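Local coordinates for protein arginase (Trypanosoma brucei brucei, PDB 4RHJ) that is of unknown function, retaining the arginase-deacetylase fold of its family but having evolved without a binuclear manganese cluster, at residues 239-245 against 283-288; 45-51 against 135-141; 269-273 against 310-315. One frame throughout, in Å; residues are numbered along the deposited sequence.

Contact 1: 239-245 against 283-288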
# COMPACT_ATOMS: atom_id res chain seq x y z
N VAL A 239 17.54 17.48 17.85
CA VAL A 239 17.31 16.58 16.74
C VAL A 239 17.15 17.28 15.39
O VAL A 239 16.30 18.14 15.23
CB VAL A 239 16.06 15.67 16.97
CG1 VAL A 239 15.91 14.69 15.83
CG2 VAL A 239 16.16 14.91 18.28
N PHE A 240 17.97 16.90 14.43
CA PHE A 240 17.72 17.19 13.03
C PHE A 240 16.90 16.05 12.49
O PHE A 240 17.16 14.89 12.80
CB PHE A 240 19.03 17.33 12.24
CG PHE A 240 18.85 17.71 10.79
CD1 PHE A 240 19.12 19.01 10.35
CD2 PHE A 240 18.43 16.77 9.85
CE1 PHE A 240 18.95 19.36 9.00
CE2 PHE A 240 18.25 17.12 8.51
CZ PHE A 240 18.52 18.41 8.09
N ILE A 241 15.88 16.34 11.70
CA ILE A 241 15.11 15.25 11.15
C ILE A 241 15.26 15.26 9.65
O ILE A 241 14.98 16.27 9.00
CB ILE A 241 13.64 15.33 11.59
CG1 ILE A 241 13.55 14.99 13.09
CG2 ILE A 241 12.79 14.36 10.79
CD1 ILE A 241 12.15 14.96 13.67
N SER A 242 15.77 14.15 9.10
CA SER A 242 16.01 14.01 7.67
C SER A 242 15.21 12.83 7.15
O SER A 242 15.35 11.70 7.64
CB SER A 242 17.49 13.82 7.35
OG SER A 242 17.74 13.97 5.96
N ILE A 243 14.38 13.11 6.15
CA ILE A 243 13.34 12.21 5.67
C ILE A 243 13.42 12.03 4.16
O ILE A 243 13.08 12.92 3.40
CB ILE A 243 11.94 12.71 6.07
CG1 ILE A 243 11.70 12.51 7.57
CG2 ILE A 243 10.85 12.03 5.23
CD1 ILE A 243 10.47 13.21 8.09
N ASP A 244 13.95 10.89 3.75
CA ASP A 244 13.93 10.51 2.36
C ASP A 244 12.66 9.74 2.10
O ASP A 244 12.36 8.77 2.79
CB ASP A 244 15.14 9.67 2.01
CG ASP A 244 15.35 9.52 0.51
OD1 ASP A 244 14.39 9.65 -0.26
OD2 ASP A 244 16.50 9.25 0.11
N ALA A 245 11.91 10.22 1.12
CA ALA A 245 10.69 9.58 0.68
C ALA A 245 10.94 8.13 0.26
O ALA A 245 10.02 7.30 0.25
CB ALA A 245 10.09 10.38 -0.47
N GLY A 283 16.01 21.11 12.75
CA GLY A 283 15.50 21.32 11.41
C GLY A 283 15.04 20.03 10.77
O GLY A 283 15.30 18.95 11.27
N ILE A 284 14.33 20.18 9.65
CA ILE A 284 13.71 19.05 8.95
C ILE A 284 13.85 19.20 7.43
O ILE A 284 13.50 20.22 6.85
CB ILE A 284 12.20 18.92 9.31
CG1 ILE A 284 11.99 18.76 10.82
CG2 ILE A 284 11.55 17.74 8.58
CD1 ILE A 284 10.56 18.89 11.23
N ASP A 285 14.37 18.16 6.79
CA ASP A 285 14.55 18.16 5.36
C ASP A 285 13.77 17.01 4.77
O ASP A 285 14.12 15.85 4.97
CB ASP A 285 16.02 18.04 4.95
CG ASP A 285 16.21 18.01 3.42
OD1 ASP A 285 15.36 18.58 2.70
OD2 ASP A 285 17.20 17.43 2.94
N VAL A 286 12.71 17.34 4.05
CA VAL A 286 11.96 16.27 3.42
C VAL A 286 12.20 16.30 1.91
O VAL A 286 11.79 17.24 1.24
CB VAL A 286 10.48 16.37 3.73
CG1 VAL A 286 9.82 15.05 3.44
CG2 VAL A 286 10.29 16.72 5.20
N TYR A 287 12.83 15.24 1.41
CA TYR A 287 13.41 15.18 0.06
C TYR A 287 13.15 13.85 -0.64
O TYR A 287 12.50 12.98 -0.09
CB TYR A 287 14.91 15.42 0.14
CG TYR A 287 15.67 14.38 0.96
CD1 TYR A 287 15.80 14.51 2.34
CD2 TYR A 287 16.26 13.29 0.34
CE1 TYR A 287 16.51 13.57 3.07
CE2 TYR A 287 16.97 12.37 1.06
CZ TYR A 287 17.09 12.49 2.43
OH TYR A 287 17.80 11.54 3.14
N GLY A 288 13.68 13.71 -1.85
CA GLY A 288 13.59 12.44 -2.57
C GLY A 288 12.46 12.34 -3.58
O GLY A 288 12.31 11.33 -4.26
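Gly283 O is gripped by neighbouring groups of the other strand: Ile241 N bonds to it at 2.7 Å and almost straight (175°), while the CA-H of Phe240 reaches it from a CA 3.5 Å away. The Phe240 ring also turns one face to this oxygen, its CG 3.8 Å from Gly283 O. Ile241 O is held in the same double manner, by Asp285 N at 3.0 Å and by the CA-H of Ile284. From there the ladder runs on through Ile243 N to Asp285 O, Tyr287 N to Ile243 O and Ala245 N to Tyr287 O. Strands 239-244 and 281-287 are parallel neighbours in the middle of the large sheet of the arginase-deacetylase fold, joined by a beta-alpha-beta crossover through helix 266-274. On one face Ile243 and Val286 lie side by side, with Ile243 CG2 3.7 Å from Val286 CG1, under Ile311 and Leu308 of helix 303-316. The other face is polar toward its C-terminal end. With chi1 at 62°, Tyr287 CG sits between its own N and carbonyl carbon, which folds the ring across toward 239-245, one face over Asp244 CA. The Asp244 carboxylate, tilted 46° to that ring, brings OD2 to 3.3 Å from Tyr287 CE2; Ser242 OG meets the ring edge, 3.2 Å from Tyr287 CE1. Residues outside these two strands fix the polar ends: His167 holds Tyr287 OH, Thr147 Ser242 OG, Ser246 N Asp244 OD1 and Ser169 its OD2. Asp244 binds manganese in another structure of this protein; none is bound to this chain.

Contact 2: 45-51 against 135-141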
# COMPACT_ATOMS: atom_id res chain seq x y z
N PRO A 45 9.04 29.38 16.50
CA PRO A 45 8.08 28.96 15.47
C PRO A 45 8.75 28.18 14.36
O PRO A 45 9.94 27.92 14.43
CB PRO A 45 7.54 30.29 14.94
CG PRO A 45 8.64 31.23 15.13
CD PRO A 45 9.32 30.82 16.41
N VAL A 46 8.00 27.84 13.34
CA VAL A 46 8.56 27.12 12.21
C VAL A 46 8.65 28.04 10.99
O VAL A 46 7.80 28.89 10.77
CB VAL A 46 7.71 25.85 11.92
CG1 VAL A 46 8.27 25.08 10.75
CG2 VAL A 46 7.61 24.97 13.18
N ALA A 47 9.72 27.88 10.21
CA ALA A 47 9.86 28.61 8.94
C ALA A 47 10.10 27.66 7.77
O ALA A 47 11.02 26.85 7.77
CB ALA A 47 10.98 29.60 9.03
N LEU A 48 9.27 27.83 6.75
CA LEU A 48 9.15 26.89 5.64
C LEU A 48 9.74 27.44 4.37
O LEU A 48 9.49 28.58 4.01
CB LEU A 48 7.66 26.56 5.39
CG LEU A 48 6.96 25.29 5.88
CD1 LEU A 48 6.96 24.22 4.80
CD2 LEU A 48 7.56 24.75 7.16
N PHE A 49 10.52 26.64 3.65
CA PHE A 49 10.82 27.01 2.29
C PHE A 49 10.94 25.79 1.39
O PHE A 49 10.97 24.67 1.86
CB PHE A 49 12.09 27.87 2.23
CG PHE A 49 13.32 27.20 2.75
CD1 PHE A 49 13.69 27.36 4.06
CD2 PHE A 49 14.12 26.47 1.90
CE1 PHE A 49 14.83 26.76 4.54
CE2 PHE A 49 15.26 25.89 2.35
CZ PHE A 49 15.62 26.03 3.68
N GLY A 50 10.95 26.05 0.09
CA GLY A 50 11.03 25.00 -0.91
C GLY A 50 12.41 24.93 -1.50
O GLY A 50 12.95 25.91 -1.96
N TYR A 51 12.97 23.73 -1.47
CA TYR A 51 14.33 23.48 -1.89
C TYR A 51 14.34 22.50 -3.08
O TYR A 51 13.69 21.46 -3.03
CB TYR A 51 15.14 22.94 -0.70
CG TYR A 51 16.60 22.66 -1.00
CD1 TYR A 51 17.51 23.70 -1.16
CD2 TYR A 51 17.06 21.36 -1.09
CE1 TYR A 51 18.83 23.44 -1.42
CE2 TYR A 51 18.38 21.10 -1.34
CZ TYR A 51 19.26 22.14 -1.51
OH TYR A 51 20.59 21.86 -1.77
N TYR A 135 13.42 30.59 14.36
CA TYR A 135 12.47 29.72 13.68
C TYR A 135 13.17 28.39 13.51
O TYR A 135 14.38 28.37 13.31
CB TYR A 135 12.05 30.27 12.31
CG TYR A 135 11.53 31.68 12.33
CD1 TYR A 135 12.38 32.75 12.49
CD2 TYR A 135 10.17 31.96 12.19
CE1 TYR A 135 11.93 34.03 12.52
CE2 TYR A 135 9.71 33.26 12.22
CZ TYR A 135 10.60 34.29 12.39
OH TYR A 135 10.22 35.62 12.42
N VAL A 136 12.41 27.29 13.64
CA VAL A 136 12.87 25.95 13.27
C VAL A 136 12.72 25.81 11.75
O VAL A 136 11.61 25.78 11.24
CB VAL A 136 12.07 24.82 13.98
CG1 VAL A 136 12.29 23.47 13.29
CG2 VAL A 136 12.42 24.71 15.44
N PRO A 137 13.85 25.73 11.03
CA PRO A 137 13.82 25.62 9.57
C PRO A 137 13.30 24.26 9.09
O PRO A 137 13.61 23.24 9.69
CB PRO A 137 15.28 25.82 9.19
CG PRO A 137 16.04 25.24 10.38
CD PRO A 137 15.20 25.52 11.58
N VAL A 138 12.48 24.26 8.04
CA VAL A 138 12.05 23.02 7.38
C VAL A 138 12.14 23.11 5.85
O VAL A 138 11.38 23.82 5.21
CB VAL A 138 10.62 22.66 7.73
CG1 VAL A 138 10.36 21.22 7.37
CG2 VAL A 138 10.35 22.89 9.21
N SER A 139 13.09 22.38 5.28
CA SER A 139 13.39 22.46 3.87
C SER A 139 12.78 21.30 3.12
O SER A 139 13.08 20.14 3.38
CB SER A 139 14.89 22.47 3.66
OG SER A 139 15.20 21.93 2.40
N VAL A 140 11.92 21.63 2.15
CA VAL A 140 11.08 20.65 1.49
C VAL A 140 11.38 20.58 0.01
O VAL A 140 11.27 21.58 -0.71
CB VAL A 140 9.60 20.96 1.70
CG1 VAL A 140 8.75 20.10 0.81
CG2 VAL A 140 9.24 20.75 3.16
N GLY A 141 11.77 19.38 -0.41
CA GLY A 141 12.11 19.07 -1.79
C GLY A 141 13.56 18.68 -1.95
O GLY A 141 14.31 18.57 -0.99
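Strands 46-50 and 136-140 run parallel, 23° apart and 4.7 Å between axes at their closest, as inner neighbours in the parallel sheet of the arginase-deacetylase fold. Six backbone bonds link them, from Val136 N to Pro45 O (2.7 Å) at one end to Tyr51 N to Val140 O (2.8 Å) at the other; the one from Phe49 N to Val138 O is weak. The second strand donates through Val136, Val138 and Val140, so Pro137, which lacks an N-H, costs this ladder nothing. Ala47 N approaches Val136 O from 46° above the carbonyl plane, and Tyr51 N comes to Val140 O in much the same way.

Ahead of the strands, Pro45 CG lies 3.4 Å from Tyr135 CD2. Val46, Leu48, Val138 and Val140 share a face, where Val46 and Leu48 meet Ile316 and Val140 meets Ile312 of helix 303-316. There Val46 CG1 presses on Val138 CG2 at 3.4 Å, tighter than usual for two methyls, while Leu48 lies alongside Val138. On the opposite face Ala47, Phe49 and Pro137 pack on Leu130 and Leu131 of helix 116-131, and Ala47 CB also touches Tyr135 CB. Phe49 CG stands between its own N and carbonyl carbon (chi1 61°), which carries the ring over Ser139 CA, with CZ 3.6 Å from Ser139 CB. Ser139 OG, weakly bonded to Asp285, touches Tyr51 CB. Tyr51 OH is anchored by Ser145, and its ring meets Trp119 edge-to-face. Gly141 O lies in the plane of the Tyr51 ring, at its edge, 3.9 Å from Tyr51 CD2.

Contact 3: 269-273 against 310-315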
# COMPACT_ATOMS: atom_id res chain seq x y z
N LEU A 269 5.62 5.35 9.04
CA LEU A 269 6.54 6.45 9.24
C LEU A 269 6.00 7.42 10.28
O LEU A 269 6.70 7.78 11.21
CB LEU A 269 6.81 7.17 7.92
CG LEU A 269 7.82 8.32 7.90
CD1 LEU A 269 9.12 7.94 8.62
CD2 LEU A 269 8.09 8.77 6.45
N LEU A 270 4.73 7.79 10.15
CA LEU A 270 4.08 8.71 11.08
C LEU A 270 4.14 8.21 12.53
O LEU A 270 4.27 9.00 13.46
CB LEU A 270 2.62 8.96 10.65
CG LEU A 270 2.32 9.77 9.37
CD1 LEU A 270 0.79 9.81 9.04
CD2 LEU A 270 2.89 11.19 9.43
N HIS A 271 4.07 6.90 12.72
CA HIS A 271 4.21 6.27 14.05
C HIS A 271 5.61 6.45 14.60
O HIS A 271 5.82 6.97 15.68
CB HIS A 271 3.87 4.77 13.98
CG HIS A 271 3.97 4.06 15.29
ND1 HIS A 271 2.89 3.89 16.12
CD2 HIS A 271 5.03 3.49 15.91
CE1 HIS A 271 3.28 3.23 17.21
NE2 HIS A 271 4.57 2.99 17.11
N ILE A 272 6.59 5.99 13.84
CA ILE A 272 7.97 6.05 14.26
C ILE A 272 8.40 7.50 14.40
O ILE A 272 9.11 7.84 15.33
CB ILE A 272 8.85 5.30 13.25
CG1 ILE A 272 8.42 3.84 13.21
CG2 ILE A 272 10.33 5.41 13.61
CD1 ILE A 272 9.16 3.01 12.21
N MET A 273 7.95 8.37 13.50
CA MET A 273 8.19 9.81 13.60
C MET A 273 7.63 10.42 14.89
O MET A 273 8.22 11.34 15.47
CB MET A 273 7.58 10.55 12.42
CG MET A 273 8.26 10.37 11.12
SD MET A 273 7.31 11.22 9.87
CE MET A 273 7.07 12.81 10.66
N LYS A 310 1.34 14.97 3.88
CA LYS A 310 1.07 14.54 5.24
C LYS A 310 2.34 14.52 6.09
O LYS A 310 2.34 14.99 7.22
CB LYS A 310 0.43 13.16 5.25
CG LYS A 310 -0.03 12.65 6.62
CD LYS A 310 -1.14 13.50 7.21
CE LYS A 310 -1.71 12.85 8.47
NZ LYS A 310 -2.88 13.60 9.02
N ILE A 311 3.43 13.98 5.54
CA ILE A 311 4.66 13.78 6.30
C ILE A 311 5.20 15.10 6.81
O ILE A 311 5.63 15.17 7.95
CB ILE A 311 5.77 13.07 5.45
CG1 ILE A 311 5.42 11.58 5.24
CG2 ILE A 311 7.15 13.23 6.08
CD1 ILE A 311 5.11 10.80 6.53
N ILE A 312 5.13 16.14 5.98
CA ILE A 312 5.63 17.48 6.36
C ILE A 312 4.80 18.09 7.49
O ILE A 312 5.34 18.67 8.43
CB ILE A 312 5.62 18.46 5.15
CG1 ILE A 312 6.40 17.90 3.95
CG2 ILE A 312 6.16 19.83 5.56
CD1 ILE A 312 5.96 18.48 2.61
N LYS A 313 3.47 17.99 7.36
CA LYS A 313 2.54 18.42 8.40
C LYS A 313 2.95 17.90 9.77
O LYS A 313 3.24 18.67 10.67
CB LYS A 313 1.11 17.95 8.09
CG LYS A 313 0.10 18.24 9.21
CD LYS A 313 -1.31 18.54 8.69
CE LYS A 313 -1.88 17.40 7.93
NZ LYS A 313 -3.30 17.64 7.59
N GLU A 314 2.99 16.59 9.92
CA GLU A 314 3.22 15.99 11.23
C GLU A 314 4.69 16.07 11.65
O GLU A 314 5.04 15.75 12.79
CB GLU A 314 2.71 14.56 11.23
CG GLU A 314 1.28 14.43 10.67
CD GLU A 314 0.19 15.07 11.54
OE1 GLU A 314 0.46 15.41 12.70
OE2 GLU A 314 -0.95 15.20 11.06
N GLY A 315 5.54 16.54 10.74
CA GLY A 315 6.90 16.90 11.06
C GLY A 315 6.96 18.26 11.72
O GLY A 315 7.80 18.52 12.58
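Ile311 CG1 stands anti to its carbonyl carbon (chi1 -73°) and a further turn at chi2 carries CD1 across to Leu269, Leu270 and Met273; Met273, bent at chi3 (49°), turns CE toward the backbone of 311-315. Ile311 CD1 lies 3.6 Å from Leu269 CD2, 3.7 Å from Leu270 CD2 and 4.0 Å from Met273 SD, so a single methyl touches three side chains of the other helix. Leu269 meets Ile311 at about a right angle. The bent Met273 places CE 3.9 Å from Ile311 O and 4.0 Å from Gly315 N. Segments 269-273 and 310-315, on helices 266-274 and 303-316, run in nearly the same direction, 16° apart, on one face of the central parallel sheet of the arginase-deacetylase fold; Met273 and Ile311 both rest on Ile243 of strand 239-244 beneath them. Leu270 splits its two methyls over the second helix: CD1 lies against the aliphatic part of Lys310, 3.8 Å from CG, and CD2 packs on Glu314 CG at 3.8 Å. The rest of the Glu314 side chain leads off toward the loop of Cys72, Asp73 and His74. Leu270 also packs on Gly262 of the second subunit, and Lys310 on Arg199 of that same subunit.

Overall arrangement
Along the chain contact 2 closes before the other two open, whereas contacts 1 and 3 alternate: strand 239-244, helix 266-274, strand 281-287, helix 303-316. Contacts 1 and 2 belong to one parallel sheet, their centres 10 Å apart; strands 136-140 and 281-287 are neighbours, with probable hydrogen bonds from Ser139 N to Ile284 O and from Gly141 N to Val286 O. Contact 3 is part of the helical layer on one face, its centre 10 Å from contact 1 and 15 Å from contact 2. It lies over the face that carries Ile243, Val286 and Val140, so helices 266-274 and 303-316 cover one side of the sheet, which carries Asp244 at a strand end.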